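Local coordinates for protein epoxyqueuosine reductase (Streptococcus thermophilus, PDB 5D6S) that binds cobalamin and two iron/sulfur clusters as a QueG-family epoxyqueuosine reductase with a double 4Fe-4S cluster domain, at residues P271-R274 / G275-N278. Sequence-based numbering, arbitrary orientation.
Sequences PYNR and GIDN. With SF4 (iron/sulfur cluster), chain F.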
loop_
_atom_site.group_PDB
_atom_site.type_symbol
_atom_site.label_atom_id
_atom_site.label_comp_id
_atom_site.label_asym_id
_atom_site.label_seq_id
_atom_site.Cartn_x
_atom_site.Cartn_y
_atom_site.Cartn_z
ATOM N N PRO A 271 -17.824 7.087 2.809
ATOM C CA PRO A 271 -18.670 8.193 2.368
ATOM C C PRO A 271 -17.861 9.382 1.901
ATOM O O PRO A 271 -18.182 9.971 0.876
ATOM C CB PRO A 271 -19.433 8.573 3.630
ATOM C CG PRO A 271 -19.497 7.318 4.428
ATOM C CD PRO A 271 -18.212 6.605 4.153
ATOM N N TYR A 272 -16.795 9.718 2.626
ATOM C CA TYR A 272 -15.975 10.876 2.268
ATOM C C TYR A 272 -15.292 10.756 0.926
ATOM O O TYR A 272 -14.748 11.746 0.426
ATOM C CB TYR A 272 -14.914 11.150 3.322
ATOM C CG TYR A 272 -15.435 11.713 4.607
ATOM C CD1 TYR A 272 -15.916 10.875 5.616
ATOM C CD2 TYR A 272 -15.456 13.095 4.824
ATOM C CE1 TYR A 272 -16.383 11.405 6.819
ATOM C CE2 TYR A 272 -15.931 13.639 6.012
ATOM C CZ TYR A 272 -16.382 12.796 7.007
ATOM O OH TYR A 272 -16.832 13.347 8.177
ATOM N N ASN A 273 -15.280 9.555 0.347
ATOM C CA ASN A 273 -14.690 9.357 -0.990
ATOM C C ASN A 273 -15.753 9.314 -2.083
ATOM O O ASN A 273 -15.430 9.330 -3.270
ATOM C CB ASN A 273 -13.807 8.102 -1.021
ATOM C CG ASN A 273 -12.494 8.280 -0.239
ATOM O OD1 ASN A 273 -11.788 9.262 -0.428
ATOM N ND2 ASN A 273 -12.177 7.322 0.643
ATOM N N ARG A 274 -17.016 9.297 -1.651
ATOM C CA ARG A 274 -18.207 9.291 -2.515
ATOM C C ARG A 274 -18.026 10.062 -3.826
ATOM O O ARG A 274 -18.234 9.499 -4.905
ATOM C CB ARG A 274 -19.410 9.844 -1.730
ATOM C CG ARG A 274 -20.775 9.675 -2.370
ATOM C CD ARG A 274 -21.230 8.227 -2.413
ATOM N NE ARG A 274 -22.546 8.220 -3.062
ATOM C CZ ARG A 274 -22.932 7.401 -4.047
ATOM N NH1 ARG A 274 -22.149 6.418 -4.491
ATOM N NH2 ARG A 274 -24.145 7.539 -4.567
ATOM N N GLY A 275 -17.624 11.327 -3.754
ATOM C CA GLY A 275 -17.557 12.134 -4.962
ATOM C C GLY A 275 -16.354 13.027 -5.104
ATOM O O GLY A 275 -16.484 14.252 -5.113
ATOM N N ILE A 276 -15.181 12.422 -5.245
ATOM C CA ILE A 276 -13.985 13.178 -5.593
ATOM C C ILE A 276 -13.371 12.603 -6.856
ATOM O O ILE A 276 -13.395 11.400 -7.077
ATOM C CB ILE A 276 -12.900 13.171 -4.487
ATOM C CG1 ILE A 276 -13.496 13.367 -3.102
ATOM C CG2 ILE A 276 -11.901 14.291 -4.718
ATOM C CD1 ILE A 276 -13.704 12.068 -2.404
ATOM N N ASP A 277 -12.860 13.488 -7.697
ATOM C CA ASP A 277 -11.778 13.143 -8.611
ATOM C C ASP A 277 -10.632 14.090 -8.230
ATOM O O ASP A 277 -10.881 15.173 -7.714
ATOM C CB ASP A 277 -12.226 13.170 -10.098
ATOM C CG ASP A 277 -11.999 14.513 -10.799
ATOM O OD1 ASP A 277 -11.340 15.431 -10.255
ATOM O OD2 ASP A 277 -12.484 14.638 -11.947
ATOM N N ASN A 278 -9.395 13.665 -8.433
ATOM C CA ASN A 278 -8.241 14.386 -7.908
ATOM C C ASN A 278 -7.235 14.686 -9.039
ATOM O O ASN A 278 -7.419 14.224 -10.164
ATOM C CB ASN A 278 -7.627 13.585 -6.745
ATOM C CG ASN A 278 -8.356 13.808 -5.417
ATOM O OD1 ASN A 278 -9.151 14.738 -5.280
ATOM N ND2 ASN A 278 -8.051 12.979 -4.421
HETATM FE FE1 SF4 F . -14.952 4.142 7.904
HETATM FE FE2 SF4 F . -17.079 5.577 7.528
HETATM FE FE3 SF4 F . -14.947 6.177 6.307
HETATM FE FE4 SF4 F . -15.209 6.479 8.883
HETATM S S1 SF4 F . -16.176 7.524 7.352
HETATM S S2 SF4 F . -13.559 5.717 7.805
HETATM S S3 SF4 F . -16.372 4.735 9.340
HETATM S S4 SF4 F . -16.043 4.408 6.131
#
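Tyr-272 and Asn-273 lie in a turn, Pro-271 to Asn-273, that coils like a helix but does not build one, and the chain straightens beyond it to bring Ile-276 against them. The two segments are one unbroken stretch, extended from Ile-276 onward (phi/psi -124/142°) without regular structure. Ile-276 sets CG1 beside its own backbone N (chi1 -43°), and CD1 at the end of that branch reaches back to the peptide joining Tyr-272 and Asn-273. There CD1 sits against the Tyr-272 carbonyl oxygen and Asn-273 CA in plain van der Waals contact. The Asn-273 and Ile-276 side chains cross at a slant, Asn-273 OD1 3.9 Å from Ile-276 CD1, while Asn-273 ND2 donates hydrogen bonds to Ser-188 OG and Gln-267 O. On the cluster side, the Tyr-272 ring meets the iron/sulfur cluster edge-on, with sulfur S1 near the ring plane and 3.8 Å from CD1; its OH is hydrogen-bonded to Gly-210 O. Pro-271 brings CD to 3.7 Å from cluster sulfur S4. Pro-271 and Tyr-272 thus line one cluster pocket just after its Cys-270, in the Cys-Pro segment familiar from ferredoxin-like 4Fe-4S domains.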